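Local coordinates for protein ApaG (Shewanella oneidensis, PDB 1TZA) that is of unknown function but belongs to the ApaG family, whose all-beta domain is grouped with the immunoglobulin-like E-set folds, at residues A[25-37]-A[86-100]. Sequence-based numbering, arbitrary orientation.
Sequences DEKYLFSYTITII and GTVLDTPFGIMYGTY
Tyr28 to Ser31 pair antiparallel with Gly86 to Leu89 in one sheet of a beta sandwich, as expected of an E-set fold; the chain then turns at Asp90 to Pro92 and crosses into the facing sheet as strand 93-100, about 10 Å from strand 28-37 at closest approach of their axes. Two hydrogen-bonded pairs join the strands: Tyr28 and Leu89 exchange both N-H...O bonds, as do Phe30 and Thr87, where Phe30 N reaches Thr87 O at 2.8 Å. The Tyr28 ring lies over the turn. CB of Pro92 sits over its face in a CH-pi contact, 4.3 Å from the centroid, and Tyr28 OH donates to Glu26 OE1 (2.7 Å) from above the carboxylate plane. Replacing Tyr28 by alanine would probably open a gap beside Pro92, take away the ring face its CB packs on, and leave the Glu26 carboxylate without this donor. On the same face of their sheet, Phe30 CE2 meets Leu89 CD1, the side chains crossing at about a right angle, while Phe30 CZ approaches Pro92 O edge-on. With chi1 at 56°, CG of Tyr32 lies between backbone N and C, and Gly86 N lies over one face of the ring, toward the rim. Between the sheets, selenomethionine Met96 adds an oblique Met-aromatic contact, SE 4.6 Å from the Tyr32 centroid. Trp51 also meets Tyr32. Farther along, Ile36 CD1 packs 3.7 Å from Tyr100 CE2, and Tyr100 OH, hydrogen-bonded to Tyr83 OH, has Ile34 CG2 3.4 Å away at the ring edge.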
loop_
_atom_site.group_PDB
_atom_site.type_symbol
_atom_site.label_atom_id
_atom_site.label_comp_id
_atom_site.label_asym_id
_atom_site.label_seq_id
_atom_site.Cartn_x
_atom_site.Cartn_y
_atom_site.Cartn_z
ATOM N N ASP A 25 14.723 -8.074 -9.823
ATOM C CA ASP A 25 13.373 -7.693 -10.203
ATOM C C ASP A 25 13.004 -6.450 -9.433
ATOM O O ASP A 25 12.671 -6.516 -8.252
ATOM C CB ASP A 25 12.396 -8.823 -9.888
ATOM C CG ASP A 25 12.717 -10.085 -10.653
ATOM O OD1 ASP A 25 12.553 -10.089 -11.892
ATOM O OD2 ASP A 25 13.152 -11.070 -10.018
ATOM N N GLU A 26 13.092 -5.313 -10.109
ATOM C CA GLU A 26 12.763 -4.036 -9.500
ATOM C C GLU A 26 11.268 -3.944 -9.243
ATOM O O GLU A 26 10.460 -4.288 -10.111
ATOM C CB GLU A 26 13.198 -2.882 -10.411
ATOM C CG GLU A 26 14.702 -2.721 -10.538
ATOM C CD GLU A 26 15.099 -1.635 -11.531
ATOM O OE1 GLU A 26 14.508 -0.529 -11.489
ATOM O OE2 GLU A 26 16.010 -1.887 -12.349
ATOM N N LYS A 27 10.910 -3.491 -8.047
ATOM C CA LYS A 27 9.512 -3.320 -7.661
ATOM C C LYS A 27 9.408 -2.072 -6.796
ATOM O O LYS A 27 10.210 -1.868 -5.885
ATOM C CB LYS A 27 9.006 -4.528 -6.860
ATOM C CG LYS A 27 8.948 -5.840 -7.623
ATOM C CD LYS A 27 8.645 -6.994 -6.661
ATOM C CE LYS A 27 8.871 -8.361 -7.306
ATOM N NZ LYS A 27 7.902 -8.658 -8.401
ATOM N N TYR A 28 8.415 -1.240 -7.081
ATOM C CA TYR A 28 8.222 -0.017 -6.322
ATOM C C TYR A 28 6.764 0.099 -5.895
ATOM O O TYR A 28 5.868 0.151 -6.738
ATOM C CB TYR A 28 8.637 1.187 -7.167
ATOM C CG TYR A 28 10.041 1.069 -7.704
ATOM C CD1 TYR A 28 10.299 0.408 -8.905
ATOM C CD2 TYR A 28 11.119 1.587 -6.993
ATOM C CE1 TYR A 28 11.606 0.264 -9.386
ATOM C CE2 TYR A 28 12.425 1.448 -7.461
ATOM C CZ TYR A 28 12.659 0.787 -8.656
ATOM O OH TYR A 28 13.948 0.639 -9.108
ATOM N N LEU A 29 6.538 0.126 -4.580
ATOM C CA LEU A 29 5.190 0.219 -4.022
ATOM C C LEU A 29 4.711 1.663 -3.865
ATOM O O LEU A 29 5.333 2.472 -3.176
ATOM C CB LEU A 29 5.111 -0.493 -2.663
ATOM C CG LEU A 29 3.779 -0.315 -1.906
ATOM C CD1 LEU A 29 2.641 -0.991 -2.688
ATOM C CD2 LEU A 29 3.874 -0.914 -0.508
ATOM N N PHE A 30 3.590 1.966 -4.507
ATOM C CA PHE A 30 2.991 3.294 -4.456
ATOM C C PHE A 30 1.599 3.222 -3.851
ATOM O O PHE A 30 0.925 2.203 -3.935
ATOM C CB PHE A 30 2.841 3.871 -5.869
ATOM C CG PHE A 30 4.128 4.345 -6.482
ATOM C CD1 PHE A 30 4.629 5.619 -6.184
ATOM C CD2 PHE A 30 4.824 3.540 -7.388
ATOM C CE1 PHE A 30 5.806 6.084 -6.785
ATOM C CE2 PHE A 30 6.000 3.994 -7.993
ATOM C CZ PHE A 30 6.490 5.271 -7.693
ATOM N N SER A 31 1.172 4.312 -3.240
ATOM C CA SER A 31 -0.171 4.384 -2.709
ATOM C C SER A 31 -0.800 5.550 -3.453
ATOM O O SER A 31 -0.094 6.476 -3.879
ATOM C CB SER A 31 -0.178 4.696 -1.209
ATOM O OG SER A 31 0.233 6.030 -0.945
ATOM N N TYR A 32 -2.113 5.482 -3.644
ATOM C CA TYR A 32 -2.842 6.573 -4.271
ATOM C C TYR A 32 -4.139 6.782 -3.490
ATOM O O TYR A 32 -4.797 5.821 -3.077
ATOM C CB TYR A 32 -3.112 6.306 -5.766
ATOM C CG TYR A 32 -3.853 5.030 -6.097
ATOM C CD1 TYR A 32 -5.221 4.915 -5.882
ATOM C CD2 TYR A 32 -3.179 3.946 -6.652
ATOM C CE1 TYR A 32 -5.905 3.750 -6.217
ATOM C CE2 TYR A 32 -3.840 2.787 -6.990
ATOM C CZ TYR A 32 -5.207 2.691 -6.773
ATOM O OH TYR A 32 -5.867 1.536 -7.116
ATOM N N THR A 33 -4.464 8.048 -3.253
ATOM C CA THR A 33 -5.667 8.422 -2.522
ATOM C C THR A 33 -6.577 9.174 -3.481
ATOM O O THR A 33 -6.269 10.286 -3.910
ATOM C CB THR A 33 -5.322 9.314 -1.313
ATOM O OG1 THR A 33 -4.442 8.602 -0.432
ATOM C CG2 THR A 33 -6.594 9.701 -0.551
ATOM N N ILE A 34 -7.692 8.541 -3.827
ATOM C CA ILE A 34 -8.652 9.103 -4.759
ATOM C C ILE A 34 -9.797 9.779 -4.017
ATOM O O ILE A 34 -10.279 9.279 -3.002
ATOM C CB ILE A 34 -9.262 7.995 -5.670
ATOM C CG1 ILE A 34 -8.163 7.058 -6.187
ATOM C CG2 ILE A 34 -9.998 8.624 -6.851
ATOM C CD1 ILE A 34 -7.196 7.678 -7.165
ATOM N N THR A 35 -10.216 10.929 -4.526
ATOM C CA THR A 35 -11.337 11.663 -3.954
ATOM C C THR A 35 -12.328 11.771 -5.096
ATOM O O THR A 35 -12.003 12.288 -6.168
ATOM C CB THR A 35 -10.944 13.074 -3.486
ATOM O OG1 THR A 35 -9.996 12.973 -2.412
ATOM C CG2 THR A 35 -12.182 13.835 -2.992
ATOM N N ILE A 36 -13.526 11.252 -4.865
ATOM C CA ILE A 36 -14.583 11.249 -5.854
ATOM C C ILE A 36 -15.710 12.149 -5.361
ATOM O O ILE A 36 -16.465 11.790 -4.455
ATOM C CB ILE A 36 -15.071 9.811 -6.064
ATOM C CG1 ILE A 36 -13.887 8.948 -6.516
ATOM C CG2 ILE A 36 -16.168 9.769 -7.092
ATOM C CD1 ILE A 36 -13.989 7.494 -6.119
ATOM N N ILE A 37 -15.807 13.331 -5.958
ATOM C CA ILE A 37 -16.815 14.310 -5.570
ATOM C C ILE A 37 -18.065 14.252 -6.436
ATOM O O ILE A 37 -17.991 14.312 -7.669
ATOM C CB ILE A 37 -16.246 15.740 -5.648
ATOM C CG1 ILE A 37 -14.886 15.798 -4.952
ATOM C CG2 ILE A 37 -17.199 16.723 -4.978
ATOM C CD1 ILE A 37 -14.178 17.125 -5.130
ATOM N N GLY A 86 -3.288 1.069 -3.720
ATOM C CA GLY A 86 -1.912 1.178 -4.158
ATOM C C GLY A 86 -1.578 0.265 -5.320
ATOM O O GLY A 86 -2.423 -0.491 -5.798
ATOM N N THR A 87 -0.337 0.337 -5.779
ATOM C CA THR A 87 0.091 -0.507 -6.879
ATOM C C THR A 87 1.601 -0.626 -6.860
ATOM O O THR A 87 2.287 0.244 -6.320
ATOM C CB THR A 87 -0.335 0.078 -8.234
ATOM O OG1 THR A 87 -0.059 -0.876 -9.264
ATOM C CG2 THR A 87 0.431 1.358 -8.527
ATOM N N VAL A 88 2.112 -1.706 -7.450
ATOM C CA VAL A 88 3.550 -1.949 -7.514
ATOM C C VAL A 88 4.042 -1.830 -8.952
ATOM O O VAL A 88 3.551 -2.531 -9.830
ATOM C CB VAL A 88 3.903 -3.366 -7.004
ATOM C CG1 VAL A 88 5.380 -3.652 -7.256
ATOM C CG2 VAL A 88 3.599 -3.482 -5.523
ATOM N N LEU A 89 5.008 -0.950 -9.201
ATOM C CA LEU A 89 5.538 -0.794 -10.557
ATOM C C LEU A 89 6.917 -1.412 -10.684
ATOM O O LEU A 89 7.641 -1.516 -9.697
ATOM C CB LEU A 89 5.653 0.679 -10.941
ATOM C CG LEU A 89 4.391 1.489 -11.200
ATOM C CD1 LEU A 89 4.811 2.893 -11.639
ATOM C CD2 LEU A 89 3.539 0.817 -12.275
ATOM N N ASP A 90 7.284 -1.810 -11.900
ATOM C CA ASP A 90 8.610 -2.373 -12.121
ATOM C C ASP A 90 9.609 -1.268 -12.469
ATOM O O ASP A 90 10.787 -1.539 -12.695
ATOM C CB ASP A 90 8.596 -3.458 -13.217
ATOM C CG ASP A 90 7.955 -2.988 -14.508
ATOM O OD1 ASP A 90 7.893 -1.763 -14.755
ATOM O OD2 ASP A 90 7.520 -3.858 -15.289
ATOM N N THR A 91 9.127 -0.025 -12.514
ATOM C CA THR A 91 9.975 1.154 -12.781
ATOM C C THR A 91 9.605 2.243 -11.767
ATOM O O THR A 91 8.481 2.276 -11.287
ATOM C CB THR A 91 9.772 1.722 -14.222
ATOM O OG1 THR A 91 8.377 1.980 -14.450
ATOM C CG2 THR A 91 10.291 0.736 -15.270
ATOM N N PRO A 92 10.553 3.131 -11.419
ATOM C CA PRO A 92 10.286 4.204 -10.454
ATOM C C PRO A 92 9.354 5.300 -10.959
ATOM O O PRO A 92 9.031 6.244 -10.231
ATOM C CB PRO A 92 11.684 4.733 -10.127
ATOM C CG PRO A 92 12.435 4.500 -11.400
ATOM C CD PRO A 92 11.979 3.113 -11.793
ATOM N N PHE A 93 8.932 5.181 -12.211
ATOM C CA PHE A 93 8.014 6.146 -12.796
ATOM C C PHE A 93 6.971 5.411 -13.606
ATOM O O PHE A 93 7.263 4.380 -14.210
ATOM C CB PHE A 93 8.727 7.122 -13.723
ATOM C CG PHE A 93 7.781 8.034 -14.461
ATOM C CD1 PHE A 93 7.148 9.081 -13.797
ATOM C CD2 PHE A 93 7.485 7.817 -15.805
ATOM C CE1 PHE A 93 6.230 9.904 -14.467
ATOM C CE2 PHE A 93 6.573 8.626 -16.480
ATOM C CZ PHE A 93 5.943 9.673 -15.810
ATOM N N GLY A 94 5.762 5.959 -13.625
ATOM C CA GLY A 94 4.680 5.351 -14.372
ATOM C C GLY A 94 3.465 6.255 -14.361
ATOM O O GLY A 94 3.456 7.291 -13.690
ATOM N N ILE A 95 2.433 5.850 -15.092
ATOM C CA ILE A 95 1.197 6.619 -15.193
ATOM C C ILE A 95 -0.054 5.747 -15.009
ATOM O O ILE A 95 -0.078 4.567 -15.370
ATOM C CB ILE A 95 1.097 7.308 -16.575
ATOM C CG1 ILE A 95 2.296 8.230 -16.784
ATOM C CG2 ILE A 95 -0.186 8.094 -16.679
ATOM C CD1 ILE A 95 2.406 9.335 -15.767
HETATM N N MSE A 96 -1.093 6.340 -14.439
HETATM C CA MSE A 96 -2.352 5.638 -14.238
HETATM C C MSE A 96 -3.528 6.485 -14.733
HETATM O O MSE A 96 -3.503 7.715 -14.645
HETATM C CB MSE A 96 -2.558 5.303 -12.753
HETATM C CG MSE A 96 -1.809 4.076 -12.249
HETATM SE SE MSE A 96 -2.277 3.698 -10.389
HETATM C CE MSE A 96 -3.986 2.762 -10.631
ATOM N N TYR A 97 -4.547 5.822 -15.261
ATOM C CA TYR A 97 -5.749 6.503 -15.732
ATOM C C TYR A 97 -6.831 5.449 -15.938
ATOM O O TYR A 97 -6.546 4.255 -15.887
ATOM C CB TYR A 97 -5.471 7.293 -17.031
ATOM C CG TYR A 97 -5.261 6.465 -18.282
ATOM C CD1 TYR A 97 -6.341 5.916 -18.968
ATOM C CD2 TYR A 97 -3.982 6.262 -18.800
ATOM C CE1 TYR A 97 -6.154 5.188 -20.142
ATOM C CE2 TYR A 97 -3.783 5.538 -19.969
ATOM C CZ TYR A 97 -4.872 5.006 -20.631
ATOM O OH TYR A 97 -4.673 4.285 -21.781
ATOM N N GLY A 98 -8.068 5.884 -16.148
ATOM C CA GLY A 98 -9.149 4.935 -16.348
ATOM C C GLY A 98 -10.522 5.525 -16.087
ATOM O O GLY A 98 -10.733 6.730 -16.257
ATOM N N THR A 99 -11.463 4.680 -15.678
ATOM C CA THR A 99 -12.816 5.135 -15.405
ATOM C C THR A 99 -13.482 4.328 -14.305
ATOM O O THR A 99 -13.064 3.220 -13.985
ATOM C CB THR A 99 -13.704 5.037 -16.656
ATOM O OG1 THR A 99 -13.779 3.674 -17.071
ATOM C CG2 THR A 99 -13.131 5.871 -17.794
ATOM N N TYR A 100 -14.521 4.918 -13.728
ATOM C CA TYR A 100 -15.313 4.294 -12.684
ATOM C C TYR A 100 -16.696 4.119 -13.285
ATOM O O TYR A 100 -17.232 5.053 -13.887
ATOM C CB TYR A 100 -15.422 5.208 -11.457
ATOM C CG TYR A 100 -14.167 5.323 -10.637
ATOM C CD1 TYR A 100 -13.469 4.187 -10.233
ATOM C CD2 TYR A 100 -13.703 6.566 -10.214
ATOM C CE1 TYR A 100 -12.338 4.284 -9.421
ATOM C CE2 TYR A 100 -12.574 6.680 -9.401
ATOM C CZ TYR A 100 -11.895 5.529 -9.003
ATOM O OH TYR A 100 -10.793 5.623 -8.174
#